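Local coordinates for DUF1904 domain-containing protein (Sebaldella termitidis, PDB 4M1A) that is of unknown function but forms a trimer of alpha/beta subunits and belongs to a family grouped with the MIF (tautomerase-like) proteins, at residues 19-24 and 74-79; 60-63 and 68-71. All coordinates share one frame; numbering follows the deposited sequence.

Contact 1: 19-24 and 74-79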
loop_
_atom_site.group_PDB
_atom_site.type_symbol
_atom_site.label_atom_id
_atom_site.label_comp_id
_atom_site.label_asym_id
_atom_site.label_seq_id
_atom_site.Cartn_x
_atom_site.Cartn_y
_atom_site.Cartn_z
ATOM N N ALA A 19 10.566 7.428 18.161
ATOM C CA ALA A 19 10.812 8.230 19.423
ATOM C C ALA A 19 11.179 9.639 19.009
ATOM O O ALA A 19 12.176 9.843 18.327
ATOM C CB ALA A 19 11.911 7.578 20.266
ATOM N N GLY A 20 10.371 10.594 19.427
ATOM C CA GLY A 20 10.602 12.036 19.141
ATOM C C GLY A 20 10.289 12.468 17.712
ATOM O O GLY A 20 10.454 13.651 17.354
ATOM N N LEU A 21 9.878 11.500 16.863
ATOM C CA LEU A 21 9.934 11.718 15.422
ATOM C C LEU A 21 8.857 12.680 14.971
ATOM O O LEU A 21 9.105 13.535 14.097
ATOM C CB LEU A 21 9.797 10.389 14.626
ATOM C CG LEU A 21 10.071 10.481 13.126
ATOM C CD1 LEU A 21 11.442 11.119 12.790
ATOM C CD2 LEU A 21 10.005 9.060 12.626
ATOM N N ALA A 22 7.688 12.597 15.552
ATOM C CA ALA A 22 6.593 13.455 15.113
ATOM C C ALA A 22 6.882 14.922 15.459
ATOM O O ALA A 22 6.461 15.774 14.732
ATOM C CB ALA A 22 5.291 13.065 15.730
ATOM N N ASP A 23 7.565 15.188 16.600
ATOM C CA ASP A 23 8.048 16.579 16.896
ATOM C C ASP A 23 8.905 17.087 15.789
ATOM O O ASP A 23 8.722 18.202 15.286
ATOM C CB ASP A 23 8.935 16.591 18.153
ATOM C CG ASP A 23 8.236 16.047 19.372
ATOM O OD1 ASP A 23 6.997 16.342 19.475
ATOM O OD2 ASP A 23 8.972 15.362 20.222
ATOM N N GLU A 24 9.935 16.335 15.411
ATOM C CA GLU A 24 10.837 16.802 14.378
ATOM C C GLU A 24 10.153 16.961 13.070
ATOM O O GLU A 24 10.327 17.918 12.308
ATOM C CB GLU A 24 11.976 15.784 14.164
ATOM C CG GLU A 24 12.856 16.105 12.947
ATOM C CD GLU A 24 13.800 17.321 13.090
ATOM O OE1 GLU A 24 13.572 18.247 13.920
ATOM O OE2 GLU A 24 14.731 17.352 12.297
ATOM N N ALA A 74 13.562 13.182 3.868
ATOM C CA ALA A 74 14.372 12.120 3.383
ATOM C C ALA A 74 15.754 12.009 4.054
ATOM O O ALA A 74 16.254 10.894 4.314
ATOM C CB ALA A 74 14.547 12.239 1.894
ATOM N N ALA A 75 16.416 13.156 4.237
ATOM C CA ALA A 75 17.745 13.139 4.869
ATOM C C ALA A 75 17.655 12.615 6.301
ATOM O O ALA A 75 18.473 11.807 6.721
ATOM C CB ALA A 75 18.370 14.559 4.792
ATOM N N LEU A 76 16.663 13.079 7.030
ATOM C CA LEU A 76 16.436 12.724 8.432
ATOM C C LEU A 76 16.206 11.200 8.548
ATOM O O LEU A 76 16.839 10.509 9.324
ATOM C CB LEU A 76 15.272 13.446 8.982
ATOM C CG LEU A 76 14.954 13.143 10.474
ATOM C CD1 LEU A 76 16.106 13.482 11.435
ATOM C CD2 LEU A 76 13.648 13.778 10.902
ATOM N N PHE A 77 15.301 10.699 7.711
ATOM C CA PHE A 77 14.990 9.273 7.768
ATOM C C PHE A 77 16.201 8.434 7.433
ATOM O O PHE A 77 16.455 7.401 8.103
ATOM C CB PHE A 77 13.807 8.947 6.825
ATOM C CG PHE A 77 12.440 9.360 7.298
ATOM C CD1 PHE A 77 12.179 10.049 8.451
ATOM C CD2 PHE A 77 11.307 9.088 6.464
ATOM C CE1 PHE A 77 10.881 10.372 8.824
ATOM C CE2 PHE A 77 10.066 9.446 6.840
ATOM C CZ PHE A 77 9.816 10.105 7.998
ATOM N N THR A 78 16.980 8.837 6.440
ATOM C CA THR A 78 18.107 8.106 5.982
ATOM C C THR A 78 19.184 8.076 7.034
ATOM O O THR A 78 19.685 7.020 7.359
ATOM C CB THR A 78 18.653 8.628 4.668
ATOM O OG1 THR A 78 17.555 8.611 3.702
ATOM C CG2 THR A 78 19.798 7.804 4.131
ATOM N N GLU A 79 19.446 9.229 7.601
ATOM C CA GLU A 79 20.447 9.341 8.705
ATOM C C GLU A 79 20.091 8.492 9.913
ATOM O O GLU A 79 20.966 7.793 10.451
ATOM C CB GLU A 79 20.601 10.811 9.128
ATOM C CG GLU A 79 21.422 11.604 8.160
ATOM C CD GLU A 79 21.503 13.110 8.530
ATOM O OE1 GLU A 79 20.770 13.591 9.448
ATOM O OE2 GLU A 79 22.319 13.817 7.875
#
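Leu76, on helix 67-82, reaches across to helix 21-29 and meets Leu21 there, with Glu24 close by. The buried centre of the contact is aliphatic: CD2 of Leu76 lies 3.9 Å from CD1 of Leu21, the two chains running antiparallel past one another. Both leucines have CG anti to the backbone N (chi1 -170° in Leu21, -180° in Leu76), which carries their methyl groups out into the space between the helices, and a branched chain suits a place where one residue must touch several neighbours. Leu21 uses both its methyls against Phe77: CD1 and CD2 each lie 4.1 Å from CE1 of the ring, and CD1 comes at the ring's rim, almost level with it. Phe77 also meets the ring of Phe17 edge-to-face and rests on Ile58 and Val60 of the sheet, a wide flat residue filling the space between its helix and the sheet. At the more open border Glu24 passes across Leu76 at a slant, with OE2 4.0 Å from CD2 of that leucine, although the detailed fit of its chain there is doubtful; a glutamate suits this partly exposed margin because its carboxylate can stay near solvent. Shortening Glu24 to an alanine takes away the chain and its carboxylate, and is likely to leave the outer side of Leu76 less covered. Joined in this way, the two helices pack together over one sheet, a layered alpha/beta arrangement consistent with the tautomerase-like fold of the MIF clan.

Contact 2: 60-63 and 68-71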
loop_
_atom_site.group_PDB
_atom_site.type_symbol
_atom_site.label_atom_id
_atom_site.label_comp_id
_atom_site.label_asym_id
_atom_site.label_seq_id
_atom_site.Cartn_x
_atom_site.Cartn_y
_atom_site.Cartn_z
ATOM N N VAL A 60 5.669 7.842 2.657
ATOM C CA VAL A 60 5.126 8.986 3.349
ATOM C C VAL A 60 3.883 9.399 2.557
ATOM O O VAL A 60 3.998 9.884 1.413
ATOM C CB VAL A 60 6.122 10.143 3.355
ATOM C CG1 VAL A 60 5.519 11.367 3.982
ATOM C CG2 VAL A 60 7.387 9.708 4.132
ATOM N N LEU A 61 2.737 9.246 3.162
ATOM C CA LEU A 61 1.461 9.719 2.571
ATOM C C LEU A 61 1.116 11.043 3.173
ATOM O O LEU A 61 0.884 11.160 4.391
ATOM C CB LEU A 61 0.331 8.701 2.825
ATOM C CG LEU A 61 0.362 7.368 2.106
ATOM C CD1 LEU A 61 1.474 6.469 2.604
ATOM C CD2 LEU A 61 -0.999 6.659 2.271
ATOM N N TRP A 62 1.059 12.103 2.335
ATOM C CA TRP A 62 0.806 13.429 2.854
ATOM C C TRP A 62 0.225 14.354 1.797
ATOM O O TRP A 62 0.245 14.019 0.580
ATOM C CB TRP A 62 2.082 14.054 3.420
ATOM C CG TRP A 62 3.191 14.370 2.457
ATOM C CD1 TRP A 62 3.273 14.127 1.116
ATOM C CD2 TRP A 62 4.342 15.122 2.793
ATOM N NE1 TRP A 62 4.455 14.674 0.611
ATOM C CE2 TRP A 62 5.123 15.261 1.643
ATOM C CE3 TRP A 62 4.818 15.638 4.027
ATOM C CZ2 TRP A 62 6.369 15.957 1.653
ATOM C CZ3 TRP A 62 6.003 16.346 4.018
ATOM C CH2 TRP A 62 6.774 16.461 2.861
ATOM N N PHE A 63 -0.268 15.492 2.263
ATOM C CA PHE A 63 -0.555 16.636 1.373
ATOM C C PHE A 63 0.830 17.217 0.993
ATOM O O PHE A 63 1.628 17.563 1.849
ATOM C CB PHE A 63 -1.530 17.647 2.003
ATOM C CG PHE A 63 -2.875 17.037 2.324
ATOM C CD1 PHE A 63 -3.654 16.541 1.328
ATOM C CD2 PHE A 63 -3.338 16.948 3.613
ATOM C CE1 PHE A 63 -4.873 15.931 1.628
ATOM C CE2 PHE A 63 -4.570 16.380 3.907
ATOM C CZ PHE A 63 -5.322 15.838 2.914
ATOM N N GLU A 68 11.821 21.216 -0.492
ATOM C CA GLU A 68 12.780 21.484 0.599
ATOM C C GLU A 68 12.344 20.625 1.813
ATOM O O GLU A 68 13.224 20.001 2.433
ATOM C CB GLU A 68 12.832 22.959 0.985
ATOM C CG GLU A 68 13.580 23.202 2.310
ATOM C CD GLU A 68 13.604 24.703 2.736
ATOM O OE1 GLU A 68 13.599 25.570 1.836
ATOM O OE2 GLU A 68 13.636 25.023 3.953
ATOM N N ALA A 69 11.032 20.610 2.124
ATOM C CA ALA A 69 10.545 19.799 3.235
ATOM C C ALA A 69 10.798 18.292 2.954
ATOM O O ALA A 69 11.158 17.523 3.838
ATOM C CB ALA A 69 9.099 20.119 3.547
ATOM N N ARG A 70 10.585 17.883 1.720
ATOM C CA ARG A 70 10.740 16.526 1.277
ATOM C C ARG A 70 12.144 16.058 1.348
ATOM O O ARG A 70 12.433 14.960 1.890
ATOM C CB ARG A 70 10.106 16.491 -0.156
ATOM C CG ARG A 70 9.614 15.164 -0.565
ATOM C CD ARG A 70 8.787 15.127 -1.862
ATOM N NE ARG A 70 9.354 15.830 -2.934
ATOM C CZ ARG A 70 8.846 16.876 -3.558
ATOM N NH1 ARG A 70 7.680 17.426 -3.267
ATOM N NH2 ARG A 70 9.536 17.354 -4.546
ATOM N N ASP A 71 13.081 16.878 0.851
ATOM C CA ASP A 71 14.438 16.577 0.920
ATOM C C ASP A 71 14.912 16.434 2.422
ATOM O O ASP A 71 15.723 15.538 2.718
ATOM C CB ASP A 71 15.320 17.676 0.295
ATOM C CG ASP A 71 15.323 17.660 -1.247
ATOM O OD1 ASP A 71 14.675 16.766 -1.865
ATOM O OD2 ASP A 71 15.989 18.552 -1.818
#
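Trp62, at the end of strand 56-62, packs against Ala69 and Arg70 near the start of helix 67-82, inside a beta-alpha-beta unit that strand 89-95 completes. The tight part is the far rim of the indole. CZ2 of Trp62 approaches CG of Arg70 at 4.0 Å and its CB at 4.2 Å, while CH2 of the same ring lies 4.4 Å from CB of Ala69. A large aromatic spans the gap from strand to helix, and the small alanine lets the ring come close to the helix backbone. The first torsion of Trp62 (chi1 66°) swings the indole off the strand toward the helix, and CG1 of Val60 lies 4.0 Å above one face of the Trp62 ring, displaced toward its rim. Ile73 and Phe93 add further apolar surface round the indole.

The other side of the helix is polar. Glu68 and Asp71 are exposed and take no part in the packing with Trp62; OD1 of Asp71 is instead hydrogen-bonded to OH of Tyr102 of the third subunit. Arg70 serves both sides: its methylenes rest on the tryptophan, then the chain bends at chi3 (47°), and the guanidinium plane stands 80° from the indole, so the two do not stack. That end is held by a salt bridge from NH1 of Arg70 to OD1 of Asp64, the same oxygen to which NE1 of Trp62 makes a weak hydrogen bond.

Helix 67-82 is common to both contacts: its early turn, at 68-71, meets the end of strand 56-62 in contact 2, and its later turns, at 74-79, meet helix 21-29 in contact 1. Their centres are about 12 Å apart, and they join directly where CE2 of Phe77 lies 3.8 Å from CG2 of Val60. Packing therefore continues from the sheet through Phe77 to the paired helices. Along the chain, the short strand-to-helix connection of contact 2 falls within the much longer span bridged by contact 1. Both also border the third subunit, whose Tyr102 touches Ala74 and bonds Asp71, so the shared helix links the internal packing to the trimer interface.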